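Local structure of LysR family transcriptional regulator (Vibrio vulnificus, 5B7H) at residues V75-G79 with M80-V84; T163-Q167 with M168-H172. The protein is OxyR2, a LysR-type regulator that probably binds DNA and controls transcription, represented here by its regulatory domain without the DNA-binding part. The protein carries 1 engineered substitution. One frame throughout, in Å; residues are numbered along the deposited sequence.

Contact 1: residues V75-G79 with M80-V84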
# COMPACT_ATOMS: atom_id res chain seq x y z
N VAL A 75 6.00 0.14 -20.71
CA VAL A 75 7.21 -0.38 -20.07
C VAL A 75 7.74 -1.46 -21.02
O VAL A 75 7.06 -1.88 -21.95
CB VAL A 75 6.99 -0.94 -18.66
CG1 VAL A 75 6.57 0.18 -17.69
CG2 VAL A 75 5.88 -2.00 -18.64
N GLU A 76 9.01 -1.82 -20.88
CA GLU A 76 9.58 -2.81 -21.80
C GLU A 76 8.95 -4.18 -21.52
O GLU A 76 9.09 -4.73 -20.43
CB GLU A 76 11.10 -2.89 -21.65
CG GLU A 76 11.90 -2.40 -22.83
CD GLU A 76 11.55 -3.06 -24.17
OE1 GLU A 76 10.99 -4.18 -24.23
OE2 GLU A 76 11.85 -2.43 -25.20
N ILE A 77 8.25 -4.71 -22.52
CA ILE A 77 7.54 -6.00 -22.47
C ILE A 77 7.77 -6.80 -23.75
O ILE A 77 6.86 -7.49 -24.24
CB ILE A 77 6.03 -5.83 -22.18
CG1 ILE A 77 5.40 -4.89 -23.19
CG2 ILE A 77 5.78 -5.36 -20.74
CD1 ILE A 77 3.86 -4.78 -23.00
N ASP A 78 8.98 -6.75 -24.30
CA ASP A 78 9.28 -7.52 -25.50
C ASP A 78 8.85 -8.97 -25.30
O ASP A 78 9.15 -9.60 -24.28
CB ASP A 78 10.79 -7.45 -25.80
CG ASP A 78 11.18 -8.18 -27.12
OD1 ASP A 78 11.51 -7.50 -28.11
OD2 ASP A 78 11.22 -9.44 -27.15
N GLY A 79 8.23 -9.52 -26.33
CA GLY A 79 7.89 -10.92 -26.38
C GLY A 79 6.56 -11.25 -25.72
O GLY A 79 6.07 -12.38 -25.87
N MET A 80 5.97 -10.33 -24.95
CA MET A 80 4.66 -10.57 -24.36
C MET A 80 3.55 -10.00 -25.24
O MET A 80 3.78 -9.24 -26.19
CB MET A 80 4.55 -9.94 -22.97
CG MET A 80 5.65 -10.32 -21.97
SD MET A 80 5.52 -12.15 -21.56
CE MET A 80 6.86 -12.74 -22.55
N GLU A 81 2.34 -10.40 -24.95
CA GLU A 81 1.20 -9.84 -25.65
C GLU A 81 0.56 -8.85 -24.68
O GLU A 81 0.56 -9.07 -23.47
CB GLU A 81 0.32 -11.02 -25.96
CG GLU A 81 -0.92 -10.82 -26.56
CD GLU A 81 -1.00 -11.80 -27.69
OE1 GLU A 81 -0.20 -12.76 -27.70
OE2 GLU A 81 -1.81 -11.58 -28.58
N SER A 82 0.08 -7.73 -25.18
CA SER A 82 -0.54 -6.72 -24.33
C SER A 82 -1.75 -6.10 -24.98
O SER A 82 -1.91 -6.10 -26.19
CB SER A 82 0.43 -5.67 -23.83
OG SER A 82 0.77 -4.81 -24.87
N ARG A 83 -2.60 -5.55 -24.13
CA ARG A 83 -3.80 -4.86 -24.56
C ARG A 83 -3.99 -3.68 -23.63
O ARG A 83 -4.17 -3.89 -22.42
CB ARG A 83 -5.01 -5.80 -24.44
CG ARG A 83 -6.28 -5.18 -24.91
CD ARG A 83 -7.32 -6.28 -25.22
NE ARG A 83 -8.60 -5.64 -25.34
CZ ARG A 83 -9.72 -6.29 -25.56
NH1 ARG A 83 -9.70 -7.62 -25.63
NH2 ARG A 83 -10.84 -5.59 -25.63
N VAL A 84 -3.99 -2.46 -24.16
CA VAL A 84 -4.30 -1.27 -23.38
C VAL A 84 -5.81 -1.19 -23.19
O VAL A 84 -6.57 -1.34 -24.15
CB VAL A 84 -3.80 -0.03 -24.11
CG1 VAL A 84 -4.32 1.26 -23.45
CG2 VAL A 84 -2.27 -0.06 -24.13
O HOH W 1 4.83 -6.82 -26.05
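M80 N closes the turn by donating to I77 O, 3.1 Å away. A water donates to the same I77 O at 2.8 Å and also to M80 O, so the I77 oxygen is gripped twice and both carbonyls are tied across the bend. Beside the turn bond, I77 CB and M80 CB lie 4.4 Å apart. The I77 chain then runs on to S82, where its CD1 end lies 3.6 Å from S82 OG; CG1 sits between the backbone N and the carbonyl carbon (chi1 55°), which directs the chain there. M80 folds back instead, bent at chi2 and chi3, until its CE rests 3.4 Å from G79 O. Residues 77-80 form a type II beta turn, with G79 at phi 86°, where a side chain would jam against the preceding carbonyl; the turn leads into strand 81-95 of the LysR regulatory domain. One step back, in the modelled conformer of E76, its OE1 accepts from D78 N, a long bond that remains doubtful because E76 has a second conformer. Helix 54-62 receives I77 on L58 and M80 on L61, while V197 of strand 180-198 touches both M80 and S82.

Contact 2: residues T163-Q167 with M168-H172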
# COMPACT_ATOMS: atom_id res chain seq x y z
N THR A 163 3.66 16.51 -5.54
CA THR A 163 3.98 15.32 -6.32
C THR A 163 2.83 15.06 -7.27
O THR A 163 1.81 15.75 -7.25
CB THR A 163 4.20 14.11 -5.39
OG1 THR A 163 4.87 13.07 -6.15
CG2 THR A 163 2.85 13.57 -4.82
N PHE A 164 3.02 14.05 -8.12
CA PHE A 164 2.03 13.56 -9.09
C PHE A 164 1.35 12.33 -8.53
O PHE A 164 2.01 11.42 -8.02
CB PHE A 164 2.70 13.18 -10.42
CG PHE A 164 3.59 14.27 -10.99
CD1 PHE A 164 4.97 14.23 -10.82
CD2 PHE A 164 3.06 15.32 -11.72
CE1 PHE A 164 5.77 15.19 -11.38
CE2 PHE A 164 3.87 16.32 -12.27
CZ PHE A 164 5.23 16.26 -12.08
N ILE A 165 0.02 12.28 -8.68
CA ILE A 165 -0.84 11.20 -8.16
C ILE A 165 -1.78 10.71 -9.26
O ILE A 165 -2.39 11.53 -9.95
CB ILE A 165 -1.70 11.69 -6.98
CG1 ILE A 165 -0.79 12.16 -5.83
CG2 ILE A 165 -2.56 10.55 -6.44
CD1 ILE A 165 0.18 11.05 -5.39
N PRO A 166 -1.97 9.41 -9.42
CA PRO A 166 -2.94 8.94 -10.41
C PRO A 166 -4.38 9.12 -9.91
O PRO A 166 -4.69 8.99 -8.72
CB PRO A 166 -2.59 7.44 -10.55
CG PRO A 166 -2.01 7.05 -9.23
CD PRO A 166 -1.31 8.31 -8.68
N GLN A 167 -5.24 9.40 -10.88
CA GLN A 167 -6.64 9.63 -10.62
C GLN A 167 -7.28 8.47 -9.88
O GLN A 167 -8.09 8.69 -8.97
CB GLN A 167 -7.41 9.92 -11.90
CG GLN A 167 -8.84 10.43 -11.60
CD GLN A 167 -8.85 11.76 -10.87
OE1 GLN A 167 -8.11 12.68 -11.24
NE2 GLN A 167 -9.69 11.88 -9.85
N MET A 168 -6.89 7.22 -10.22
CA MET A 168 -7.57 6.13 -9.52
C MET A 168 -7.30 6.15 -8.02
O MET A 168 -8.13 5.67 -7.24
CB MET A 168 -7.24 4.77 -10.14
CG MET A 168 -5.75 4.43 -10.07
SD MET A 168 -5.41 2.70 -10.58
CE MET A 168 -5.87 2.77 -12.33
N ALA A 169 -6.15 6.67 -7.60
CA ALA A 169 -5.90 6.77 -6.15
C ALA A 169 -6.82 7.80 -5.51
O ALA A 169 -7.35 7.57 -4.40
CB ALA A 169 -4.42 7.09 -5.90
N ILE A 170 -6.99 8.95 -6.17
CA ILE A 170 -7.90 9.97 -5.67
C ILE A 170 -9.31 9.42 -5.57
O ILE A 170 -10.01 9.62 -4.56
CB ILE A 170 -7.86 11.21 -6.58
CG1 ILE A 170 -6.44 11.77 -6.60
CG2 ILE A 170 -8.82 12.23 -6.05
CD1 ILE A 170 -6.29 12.91 -7.61
N ASP A 171 -9.73 8.70 -6.62
CA ASP A 171 -11.11 8.19 -6.65
C ASP A 171 -11.37 7.13 -5.57
O ASP A 171 -12.53 6.91 -5.21
CB ASP A 171 -11.36 7.57 -8.01
CG ASP A 171 -11.44 8.63 -9.13
OD1 ASP A 171 -11.43 8.25 -10.33
OD2 ASP A 171 -11.51 9.85 -8.83
N HIS A 172 -10.31 6.55 -5.01
CA HIS A 172 -10.35 5.54 -3.97
C HIS A 172 -10.00 6.07 -2.59
O HIS A 172 -9.74 5.29 -1.66
CB HIS A 172 -9.49 4.34 -4.39
CG HIS A 172 -10.23 3.39 -5.27
ND1 HIS A 172 -11.03 2.39 -4.77
CD2 HIS A 172 -10.35 3.34 -6.62
CE1 HIS A 172 -11.61 1.75 -5.77
NE2 HIS A 172 -11.21 2.30 -6.91
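Where strand 163-166 gives way to helix 167-171, I165 and P166 press on A169 and I170. In the modelled conformer of I165, one of two, CG2 is the touching branch: it stands anti to the backbone N while the other branch, CG1, leads away, which brings I165 CG2 4.0 Å from A169 CB and about as near to I170 CG1. P166 adds its ring, with CG 4.1 Å from A169 CB. This is the tight, buried half of the contact. P166 is the N-cap residue, and its carbonyl oxygen serves the first turn: P166 O takes A169 N at 3.0 Å and, weakly, I170 N.

The outer half is polar and more exposed, held by directed bonds rather than by apolar contact. D171 N donates to Q167 O at 2.9 Å, and the side chains repeat the i to i+4 link: Q167 NE2 donates to D171 OD2 at 2.9 Å and 169°. A bend at chi2 (64°) turns the Q167 amide back along the helix. The acceptor lies in the amide plane, yet the nitrogen approaches from above the carboxylate, the two planes being 47° apart. Q167 OE1 accepts from K91 NZ, so both ends of the amide are held and its rotation is probably fixed.

Strand 81-95 runs alongside, bonding its backbone to T163, I165 and Q167, and its D88 accepts from M168 N at the helix start. I165 packs against L149 and V153 of helix 149-157, while I170 reaches V182 of strand 180-198.

How the contacts relate
Contact 1 comes first along the chain and closes well before contact 2 opens; their centres lie 24 Å apart and the nearest atoms about 11 Å, so the two never touch. Strand 81-95 connects them: contact 1 lies at its beginning, and contact 2 uses its neighbour 163-166, outermost in the mixed sheet within this chain. Strand 180-198 also touches both sites. Both belong to the LysR substrate-binding region, related to periplasmic binding proteins, in which long strands typically pass between two subdomains. Contact 1, a surface turn, and contact 2, a partly buried strand-to-helix junction, thus sit at different places along strand 81-95, probably one toward each subdomain.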